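Local coordinates for pesticidal crystal protein Cry2Aa (Bacillus thuringiensis serovar kurstaki, PDB 1I5P) that kills dipteran and lepidopteran larvae by binding to their midgut epithelial cells and promoting colloid-osmotic lysis, at residues Ile93-Leu101 and Glu243-Asn251; Ile557-Val568 and Ile590-Ser598. All coordinates share one frame; numbering follows the deposited sequence.

Contact 1: residues Ile93-Leu101 and Glu243-Asn251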
loop_
_atom_site.group_PDB
_atom_site.type_symbol
_atom_site.label_atom_id
_atom_site.label_comp_id
_atom_site.label_asym_id
_atom_site.label_seq_id
_atom_site.Cartn_x
_atom_site.Cartn_y
_atom_site.Cartn_z
ATOM N N ILE A 93 -8.803 11.333 15.316
ATOM C CA ILE A 93 -8.472 10.005 14.814
ATOM C C ILE A 93 -9.249 8.981 15.637
ATOM O O ILE A 93 -9.868 8.072 15.089
ATOM C CB ILE A 93 -6.962 9.721 14.945
ATOM C CG1 ILE A 93 -6.206 10.447 13.824
ATOM C CG2 ILE A 93 -6.701 8.215 14.903
ATOM C CD1 ILE A 93 -4.689 10.332 13.920
ATOM N N LEU A 94 -9.212 9.143 16.958
ATOM C CA LEU A 94 -9.921 8.242 17.859
ATOM C C LEU A 94 -11.414 8.283 17.612
ATOM O O LEU A 94 -12.069 7.245 17.529
ATOM C CB LEU A 94 -9.665 8.613 19.319
ATOM C CG LEU A 94 -10.620 7.914 20.301
ATOM C CD1 LEU A 94 -10.352 6.405 20.326
ATOM C CD2 LEU A 94 -10.449 8.510 21.685
ATOM N N ARG A 95 -11.962 9.485 17.501
ATOM C CA ARG A 95 -13.391 9.607 17.292
ATOM C C ARG A 95 -13.870 9.122 15.937
ATOM O O ARG A 95 -14.951 8.543 15.834
ATOM C CB ARG A 95 -13.820 11.044 17.565
ATOM C CG ARG A 95 -13.542 11.435 19.022
ATOM C CD ARG A 95 -13.802 10.238 19.951
ATOM N NE ARG A 95 -13.787 10.554 21.376
ATOM C CZ ARG A 95 -14.872 10.831 22.094
ATOM N NH1 ARG A 95 -16.067 10.833 21.524
ATOM N NH2 ARG A 95 -14.765 11.085 23.391
ATOM N N GLU A 96 -13.081 9.340 14.892
ATOM C CA GLU A 96 -13.500 8.857 13.583
ATOM C C GLU A 96 -13.323 7.343 13.530
ATOM O O GLU A 96 -14.013 6.660 12.780
ATOM C CB GLU A 96 -12.704 9.532 12.466
ATOM C CG GLU A 96 -12.962 11.028 12.366
ATOM C CD GLU A 96 -12.759 11.570 10.966
ATOM O OE1 GLU A 96 -13.537 11.194 10.069
ATOM O OE2 GLU A 96 -11.823 12.374 10.763
ATOM N N THR A 97 -12.389 6.823 14.321
ATOM C CA THR A 97 -12.166 5.386 14.368
ATOM C C THR A 97 -13.361 4.767 15.092
ATOM O O THR A 97 -13.845 3.699 14.715
ATOM C CB THR A 97 -10.871 5.041 15.130
ATOM O OG1 THR A 97 -9.754 5.640 14.462
ATOM C CG2 THR A 97 -10.668 3.530 15.190
ATOM N N GLU A 98 -13.833 5.451 16.134
ATOM C CA GLU A 98 -14.987 4.977 16.892
ATOM C C GLU A 98 -16.193 4.917 15.969
ATOM O O GLU A 98 -16.964 3.960 15.999
ATOM C CB GLU A 98 -15.299 5.917 18.066
ATOM C CG GLU A 98 -14.409 5.719 19.280
ATOM C CD GLU A 98 -14.839 6.548 20.487
ATOM O OE1 GLU A 98 -14.422 6.207 21.612
ATOM O OE2 GLU A 98 -15.583 7.541 20.322
ATOM N N GLN A 99 -16.352 5.947 15.146
ATOM C CA GLN A 99 -17.474 5.987 14.229
ATOM C C GLN A 99 -17.352 4.908 13.157
ATOM O O GLN A 99 -18.338 4.261 12.805
ATOM C CB GLN A 99 -17.580 7.371 13.579
ATOM C CG GLN A 99 -18.839 7.569 12.734
ATOM C CD GLN A 99 -19.168 9.037 12.523
ATOM O OE1 GLN A 99 -18.480 9.915 13.041
ATOM N NE2 GLN A 99 -20.226 9.310 11.764
ATOM N N PHE A 100 -16.139 4.709 12.648
ATOM C CA PHE A 100 -15.900 3.708 11.613
ATOM C C PHE A 100 -16.159 2.284 12.101
ATOM O O PHE A 100 -16.819 1.505 11.421
ATOM C CB PHE A 100 -14.459 3.793 11.094
ATOM C CG PHE A 100 -14.153 2.803 9.995
ATOM C CD1 PHE A 100 -14.673 2.982 8.717
ATOM C CD2 PHE A 100 -13.370 1.679 10.245
ATOM C CE1 PHE A 100 -14.418 2.061 7.702
ATOM C CE2 PHE A 100 -13.108 0.747 9.237
ATOM C CZ PHE A 100 -13.637 0.940 7.961
ATOM N N LEU A 101 -15.638 1.949 13.275
ATOM C CA LEU A 101 -15.804 0.604 13.814
ATOM C C LEU A 101 -17.103 0.398 14.586
ATOM O O LEU A 101 -17.494 -0.736 14.865
ATOM C CB LEU A 101 -14.625 0.265 14.728
ATOM C CG LEU A 101 -13.240 0.283 14.080
ATOM C CD1 LEU A 101 -12.183 0.029 15.152
ATOM C CD2 LEU A 101 -13.162 -0.775 12.985
ATOM N N GLU A 243 -12.836 -1.872 2.935
ATOM C CA GLU A 243 -12.715 -0.604 3.653
ATOM C C GLU A 243 -12.107 -0.807 5.035
ATOM O O GLU A 243 -11.373 0.049 5.532
ATOM C CB GLU A 243 -14.077 0.072 3.799
ATOM C CG GLU A 243 -14.723 0.484 2.492
ATOM C CD GLU A 243 -15.423 1.825 2.592
ATOM O OE1 GLU A 243 -16.077 2.083 3.624
ATOM O OE2 GLU A 243 -15.324 2.621 1.638
ATOM N N PHE A 244 -12.427 -1.930 5.665
ATOM C CA PHE A 244 -11.869 -2.214 6.972
ATOM C C PHE A 244 -10.355 -2.277 6.811
ATOM O O PHE A 244 -9.610 -1.738 7.625
ATOM C CB PHE A 244 -12.380 -3.556 7.503
ATOM C CG PHE A 244 -11.787 -3.950 8.832
ATOM C CD1 PHE A 244 -12.216 -3.346 10.008
ATOM C CD2 PHE A 244 -10.783 -4.909 8.902
ATOM C CE1 PHE A 244 -11.660 -3.694 11.237
ATOM C CE2 PHE A 244 -10.216 -5.267 10.128
ATOM C CZ PHE A 244 -10.655 -4.655 11.298
ATOM N N ARG A 245 -9.906 -2.946 5.750
ATOM C CA ARG A 245 -8.478 -3.087 5.478
ATOM C C ARG A 245 -7.854 -1.740 5.140
ATOM O O ARG A 245 -6.799 -1.383 5.663
ATOM C CB ARG A 245 -8.238 -4.059 4.316
ATOM C CG ARG A 245 -6.782 -4.126 3.857
ATOM C CD ARG A 245 -6.594 -5.141 2.742
ATOM N NE ARG A 245 -5.220 -5.154 2.248
ATOM C CZ ARG A 245 -4.659 -4.163 1.561
ATOM N NH1 ARG A 245 -5.349 -3.067 1.273
ATOM N NH2 ARG A 245 -3.398 -4.265 1.168
ATOM N N THR A 246 -8.514 -1.000 4.257
ATOM C CA THR A 246 -8.026 0.307 3.850
ATOM C C THR A 246 -7.859 1.216 5.051
ATOM O O THR A 246 -6.814 1.851 5.220
ATOM C CB THR A 246 -8.985 0.968 2.850
ATOM O OG1 THR A 246 -8.904 0.276 1.598
ATOM C CG2 THR A 246 -8.636 2.434 2.649
ATOM N N TYR A 247 -8.889 1.267 5.890
ATOM C CA TYR A 247 -8.856 2.105 7.075
ATOM C C TYR A 247 -7.630 1.784 7.931
ATOM O O TYR A 247 -6.884 2.683 8.320
ATOM C CB TYR A 247 -10.130 1.917 7.907
ATOM C CG TYR A 247 -10.288 2.977 8.971
ATOM C CD1 TYR A 247 -11.077 4.111 8.749
ATOM C CD2 TYR A 247 -9.589 2.886 10.174
ATOM C CE1 TYR A 247 -11.157 5.131 9.702
ATOM C CE2 TYR A 247 -9.660 3.898 11.127
ATOM C CZ TYR A 247 -10.441 5.016 10.884
ATOM O OH TYR A 247 -10.476 6.032 11.818
ATOM N N MET A 248 -7.416 0.504 8.220
ATOM C CA MET A 248 -6.274 0.084 9.035
ATOM C C MET A 248 -4.927 0.222 8.324
ATOM O O MET A 248 -3.908 0.502 8.957
ATOM C CB MET A 248 -6.468 -1.358 9.509
ATOM C CG MET A 248 -7.591 -1.528 10.539
ATOM S SD MET A 248 -7.310 -0.552 12.045
ATOM C CE MET A 248 -9.009 -0.268 12.621
ATOM N N PHE A 249 -4.908 0.037 7.010
ATOM C CA PHE A 249 -3.647 0.171 6.293
ATOM C C PHE A 249 -3.198 1.634 6.255
ATOM O O PHE A 249 -2.008 1.926 6.345
ATOM C CB PHE A 249 -3.771 -0.406 4.883
ATOM C CG PHE A 249 -3.262 -1.818 4.774
ATOM C CD1 PHE A 249 -3.939 -2.866 5.393
ATOM C CD2 PHE A 249 -2.072 -2.093 4.105
ATOM C CE1 PHE A 249 -3.443 -4.164 5.349
ATOM C CE2 PHE A 249 -1.561 -3.391 4.053
ATOM C CZ PHE A 249 -2.248 -4.431 4.679
ATOM N N LEU A 250 -4.148 2.555 6.146
ATOM C CA LEU A 250 -3.813 3.976 6.113
ATOM C C LEU A 250 -3.495 4.527 7.501
ATOM O O LEU A 250 -2.625 5.386 7.651
ATOM C CB LEU A 250 -4.964 4.777 5.505
ATOM C CG LEU A 250 -5.113 4.699 3.982
ATOM C CD1 LEU A 250 -6.378 5.423 3.553
ATOM C CD2 LEU A 250 -3.890 5.318 3.322
ATOM N N ASN A 251 -4.202 4.015 8.507
ATOM C CA ASN A 251 -4.040 4.446 9.892
ATOM C C ASN A 251 -2.964 3.702 10.659
ATOM O O ASN A 251 -2.445 4.209 11.656
ATOM C CB ASN A 251 -5.354 4.263 10.658
ATOM C CG ASN A 251 -6.261 5.456 10.553
ATOM O OD1 ASN A 251 -6.082 6.446 11.263
ATOM N ND2 ASN A 251 -7.242 5.378 9.659
#

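Contact 2: residues Ile557-Val568 and Ile590-Ser598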
loop_
_atom_site.group_PDB
_atom_site.type_symbol
_atom_site.label_atom_id
_atom_site.label_comp_id
_atom_site.label_asym_id
_atom_site.label_seq_id
_atom_site.Cartn_x
_atom_site.Cartn_y
_atom_site.Cartn_z
ATOM N N ILE A 557 20.177 -18.282 -2.680
ATOM C CA ILE A 557 19.854 -17.189 -3.580
ATOM C C ILE A 557 20.977 -16.932 -4.578
ATOM O O ILE A 557 22.140 -16.797 -4.200
ATOM C CB ILE A 557 19.593 -15.881 -2.800
ATOM C CG1 ILE A 557 18.514 -16.101 -1.740
ATOM C CG2 ILE A 557 19.137 -14.789 -3.757
ATOM C CD1 ILE A 557 18.281 -14.898 -0.852
ATOM N N ARG A 558 20.618 -16.876 -5.855
ATOM C CA ARG A 558 21.579 -16.605 -6.917
ATOM C C ARG A 558 21.107 -15.379 -7.687
ATOM O O ARG A 558 20.094 -15.415 -8.389
ATOM C CB ARG A 558 21.704 -17.805 -7.860
ATOM C CG ARG A 558 22.482 -18.980 -7.266
ATOM C CD ARG A 558 22.558 -20.147 -8.241
ATOM N NE ARG A 558 23.472 -21.193 -7.780
ATOM C CZ ARG A 558 23.234 -22.015 -6.762
ATOM N NH1 ARG A 558 22.099 -21.928 -6.081
ATOM N NH2 ARG A 558 24.137 -22.928 -6.427
ATOM N N VAL A 559 21.845 -14.288 -7.533
ATOM C CA VAL A 559 21.504 -13.041 -8.196
ATOM C C VAL A 559 22.451 -12.777 -9.357
ATOM O O VAL A 559 23.669 -12.818 -9.202
ATOM C CB VAL A 559 21.575 -11.855 -7.209
ATOM C CG1 VAL A 559 21.210 -10.563 -7.920
ATOM C CG2 VAL A 559 20.639 -12.103 -6.038
ATOM N N THR A 560 21.877 -12.510 -10.521
ATOM C CA THR A 560 22.669 -12.229 -11.700
ATOM C C THR A 560 22.328 -10.837 -12.204
ATOM O O THR A 560 21.175 -10.540 -12.535
ATOM C CB THR A 560 22.407 -13.260 -12.811
ATOM O OG1 THR A 560 22.638 -14.576 -12.295
ATOM C CG2 THR A 560 23.339 -13.025 -13.991
ATOM N N ILE A 561 23.347 -9.985 -12.248
ATOM C CA ILE A 561 23.199 -8.614 -12.701
ATOM C C ILE A 561 24.584 -8.081 -13.074
ATOM O O ILE A 561 25.567 -8.380 -12.396
ATOM C CB ILE A 561 22.568 -7.744 -11.585
ATOM C CG1 ILE A 561 22.357 -6.315 -12.083
ATOM C CG2 ILE A 561 23.439 -7.783 -10.331
ATOM C CD1 ILE A 561 21.506 -5.477 -11.146
ATOM N N ASN A 562 24.664 -7.315 -14.159
ATOM C CA ASN A 562 25.939 -6.759 -14.610
ATOM C C ASN A 562 26.911 -7.876 -14.979
ATOM O O ASN A 562 28.126 -7.711 -14.874
ATOM C CB ASN A 562 26.574 -5.911 -13.504
ATOM C CG ASN A 562 25.714 -4.723 -13.096
ATOM O OD1 ASN A 562 25.738 -4.299 -11.937
ATOM N ND2 ASN A 562 24.970 -4.170 -14.045
ATOM N N GLY A 563 26.380 -9.014 -15.406
ATOM C CA GLY A 563 27.241 -10.126 -15.760
ATOM C C GLY A 563 27.877 -10.747 -14.530
ATOM O O GLY A 563 28.721 -11.635 -14.639
ATOM N N ARG A 564 27.473 -10.279 -13.352
ATOM C CA ARG A 564 28.006 -10.804 -12.100
ATOM C C ARG A 564 26.988 -11.754 -11.471
ATOM O O ARG A 564 25.780 -11.505 -11.515
ATOM C CB ARG A 564 28.297 -9.664 -11.118
ATOM C CG ARG A 564 29.028 -8.463 -11.710
ATOM C CD ARG A 564 29.274 -7.414 -10.626
ATOM N NE ARG A 564 29.545 -6.084 -11.167
ATOM C CZ ARG A 564 29.609 -4.976 -10.433
ATOM N NH1 ARG A 564 29.422 -5.029 -9.119
ATOM N NH2 ARG A 564 29.849 -3.807 -11.011
ATOM N N VAL A 565 27.477 -12.840 -10.882
ATOM C CA VAL A 565 26.596 -13.804 -10.237
ATOM C C VAL A 565 26.911 -13.879 -8.751
ATOM O O VAL A 565 27.990 -14.322 -8.363
ATOM C CB VAL A 565 26.763 -15.214 -10.835
ATOM C CG1 VAL A 565 25.726 -16.156 -10.239
ATOM C CG2 VAL A 565 26.631 -15.157 -12.346
ATOM N N TYR A 566 25.976 -13.436 -7.920
ATOM C CA TYR A 566 26.176 -13.482 -6.478
ATOM C C TYR A 566 25.385 -14.647 -5.904
ATOM O O TYR A 566 24.201 -14.810 -6.196
ATOM C CB TYR A 566 25.713 -12.182 -5.818
ATOM C CG TYR A 566 26.373 -10.935 -6.355
ATOM C CD1 TYR A 566 25.904 -10.315 -7.512
ATOM C CD2 TYR A 566 27.462 -10.365 -5.699
ATOM C CE1 TYR A 566 26.499 -9.154 -8.002
ATOM C CE2 TYR A 566 28.068 -9.205 -6.180
ATOM C CZ TYR A 566 27.580 -8.607 -7.328
ATOM O OH TYR A 566 28.180 -7.466 -7.800
ATOM N N THR A 567 26.046 -15.451 -5.081
ATOM C CA THR A 567 25.397 -16.602 -4.473
ATOM C C THR A 567 25.405 -16.511 -2.952
ATOM O O THR A 567 26.457 -16.379 -2.332
ATOM C CB THR A 567 26.090 -17.911 -4.896
ATOM O OG1 THR A 567 26.126 -17.991 -6.324
ATOM C CG2 THR A 567 25.341 -19.115 -4.348
ATOM N N VAL A 568 24.220 -16.567 -2.357
ATOM C CA VAL A 568 24.100 -16.517 -0.907
ATOM C C VAL A 568 23.476 -17.829 -0.463
ATOM O O VAL A 568 22.295 -18.082 -0.705
ATOM C CB VAL A 568 23.212 -15.351 -0.443
ATOM C CG1 VAL A 568 23.176 -15.303 1.074
ATOM C CG2 VAL A 568 23.748 -14.043 -1.005
ATOM N N ILE A 590 19.145 -9.482 3.333
ATOM C CA ILE A 590 20.361 -10.129 2.868
ATOM C C ILE A 590 21.176 -9.195 1.988
ATOM O O ILE A 590 20.691 -8.712 0.960
ATOM C CB ILE A 590 20.056 -11.385 2.036
ATOM C CG1 ILE A 590 18.946 -12.214 2.691
ATOM C CG2 ILE A 590 21.332 -12.198 1.870
ATOM C CD1 ILE A 590 19.284 -12.740 4.081
ATOM N N ASN A 591 22.415 -8.943 2.395
ATOM C CA ASN A 591 23.306 -8.083 1.624
ATOM C C ASN A 591 23.872 -8.937 0.492
ATOM O O ASN A 591 24.712 -9.811 0.712
ATOM C CB ASN A 591 24.426 -7.549 2.527
ATOM C CG ASN A 591 25.294 -6.495 1.841
ATOM O OD1 ASN A 591 26.047 -5.771 2.497
ATOM N ND2 ASN A 591 25.197 -6.410 0.521
ATOM N N ILE A 592 23.386 -8.696 -0.721
ATOM C CA ILE A 592 23.832 -9.448 -1.887
ATOM C C ILE A 592 25.179 -8.953 -2.393
ATOM O O ILE A 592 26.047 -9.743 -2.750
ATOM C CB ILE A 592 22.812 -9.349 -3.036
ATOM C CG1 ILE A 592 21.433 -9.813 -2.553
ATOM C CG2 ILE A 592 23.273 -10.193 -4.208
ATOM C CD1 ILE A 592 21.419 -11.218 -1.973
ATOM N N GLY A 593 25.349 -7.641 -2.427
ATOM C CA GLY A 593 26.602 -7.087 -2.899
ATOM C C GLY A 593 26.426 -5.790 -3.660
ATOM O O GLY A 593 25.308 -5.298 -3.841
ATOM N N ASN A 594 27.545 -5.238 -4.110
ATOM C CA ASN A 594 27.552 -3.993 -4.852
ATOM C C ASN A 594 27.159 -4.197 -6.312
ATOM O O ASN A 594 27.636 -5.118 -6.971
ATOM C CB ASN A 594 28.937 -3.356 -4.762
ATOM C CG ASN A 594 29.050 -2.097 -5.591
ATOM O OD1 ASN A 594 29.336 -2.151 -6.789
ATOM N ND2 ASN A 594 28.815 -0.953 -4.961
ATOM N N ILE A 595 26.276 -3.337 -6.809
ATOM C CA ILE A 595 25.832 -3.426 -8.184
ATOM C C ILE A 595 25.827 -2.044 -8.819
ATOM O O ILE A 595 25.795 -1.029 -8.120
ATOM C CB ILE A 595 24.411 -4.058 -8.288
ATOM C CG1 ILE A 595 23.345 -3.096 -7.759
ATOM C CG2 ILE A 595 24.373 -5.368 -7.525
ATOM C CD1 ILE A 595 22.773 -2.167 -8.819
ATOM N N VAL A 596 25.859 -2.009 -10.148
ATOM C CA VAL A 596 25.858 -0.750 -10.877
ATOM C C VAL A 596 24.573 -0.581 -11.674
ATOM O O VAL A 596 24.253 -1.408 -12.524
ATOM C CB VAL A 596 27.033 -0.666 -11.871
ATOM C CG1 VAL A 596 27.181 0.774 -12.370
ATOM C CG2 VAL A 596 28.320 -1.145 -11.212
ATOM N N ALA A 597 23.834 0.489 -11.390
ATOM C CA ALA A 597 22.597 0.776 -12.111
ATOM C C ALA A 597 22.980 1.574 -13.358
ATOM O O ALA A 597 22.732 2.779 -13.437
ATOM C CB ALA A 597 21.646 1.588 -11.234
ATOM N N SER A 598 23.599 0.884 -14.316
ATOM C CA SER A 598 24.050 1.478 -15.575
ATOM C C SER A 598 23.154 2.623 -16.047
ATOM O O SER A 598 21.940 2.461 -16.164
ATOM C CB SER A 598 24.121 0.395 -16.652
ATOM O OG SER A 598 24.860 -0.722 -16.185
#

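Contact 1: residues Ile93-Leu101 and Glu243-Asn251
Tyr-247 reaches across from helix 238-259 and lies against Phe-100 of helix 88-101. The two helices run nearly antiparallel, with segment axes 11.8 Å apart. The two rings take up much of that spacing; they come from opposite helices and overlap. Tyr-247 can be followed outward. Its CG stands anti to the backbone N (chi1 -167°), which lays the ring along the face of Phe-100. Its CB sits over that face, 3.5 Å from Phe-100 CE2. CG and CD1 lie against the same ring, CD1 over its centre, and CD2 lies near Phe-100 CD2. The rings form an offset stack, with centroids 4.2 Å apart and planes at 10°. CE1 meets Phe-100 CB, which makes a CH-pi contact with the tyrosine face. Over the opposite face, toward its rim, lies Asn-251 ND2 of the same helix, hydrogen-bonded to Tyr-247 O. CE2 and CZ approach Thr-97 OG1, which lies at the ring edge, 2.8 Å from Tyr-247 OH. Thr-97 OG1 also lies close to Ile-93 O, one turn back, which accepts from Thr-97 N.

Beside the stack, Leu-101 CD2 touches the edge of the Phe-244 ring, 3.7 Å from Phe-244 CE1. Leu-101 CD1 and Met-248 CE meet tip to tip at 4.1 Å. Pro-175 of helix 170-193 touches Thr-97 and Asn-251.

The contact belongs to the helical bundle of the N-terminal domain. Its chemistry is mainly apolar; the tyrosine, stacked on one face and flanked on the other, probably has little freedom to turn.

Contact 2: residues Ile557-Val568 and Ile590-Ser598
Tyr-566 and Ile-592 meet where the hairpin 557-568 lies over strand 590-597. Tyr-566 CB is 3.5 Å from Ile-592 CG2. The same methyl also touches Val-559 CG2, and Ile-592 CD1 reaches Val-568 CG2 at 3.8 Å. Ile-592 thus packs against both hairpin strands. Val-568 CG1 also meets Ile-590 CG2. Nearer the turn, Ile-561 CG2 and Ile-595 CG2 touch at 3.8 Å, their side chains crossing at about a right angle.

These apolar contacts join two sheets of the lectin-like jelly-roll sandwich. Strand 555-561 pairs with strand 602-610 in one sheet, while strand 585-597 pairs with strand 541-550 in the other. Ile-592 and Gly-593 form a classic beta bulge opposite Leu-545. There Tyr-566 CD2 comes within 3.3 Å of Ile-592 O, and Tyr-566 CE2 lies 4.2 Å from Gly-593 CA.

Hydrogen bonds lie at and near the type I' turn. Asn-562 grips the backbone of Val-596 twice. Its OD1 accepts from Val-596 N at 2.9 Å, nearly straight at 167°. Its ND2 donates to Val-596 O at 3.2 Å, in the carbonyl plane. Within one hairpin strand, Arg-564, extended from CG to NE, donates from NH1 to Tyr-566 OH at 3.0 Å, with the oxygen near its guanidinium plane.

How the contacts relate
Both segments of contact 1 precede those of contact 2 in the chain. Their centres are 41 Å apart, with the middle of the molecule between them, and their nearest atoms stay about 22 Å apart. They share no helix, strand or sheet. Contact 1 joins helices 88-101 and 238-259, far apart in sequence, within the N-terminal helical domain. Contact 2 joins strands much closer in sequence, within the C-terminal sandwich. The middle domain, a beta prism, lies between these two domains in the chain. Each contact lies within a single domain of the three-domain toxin, so neither bridges two domains. In this family the helical domain is generally linked to pore formation, and the two beta domains to receptor binding.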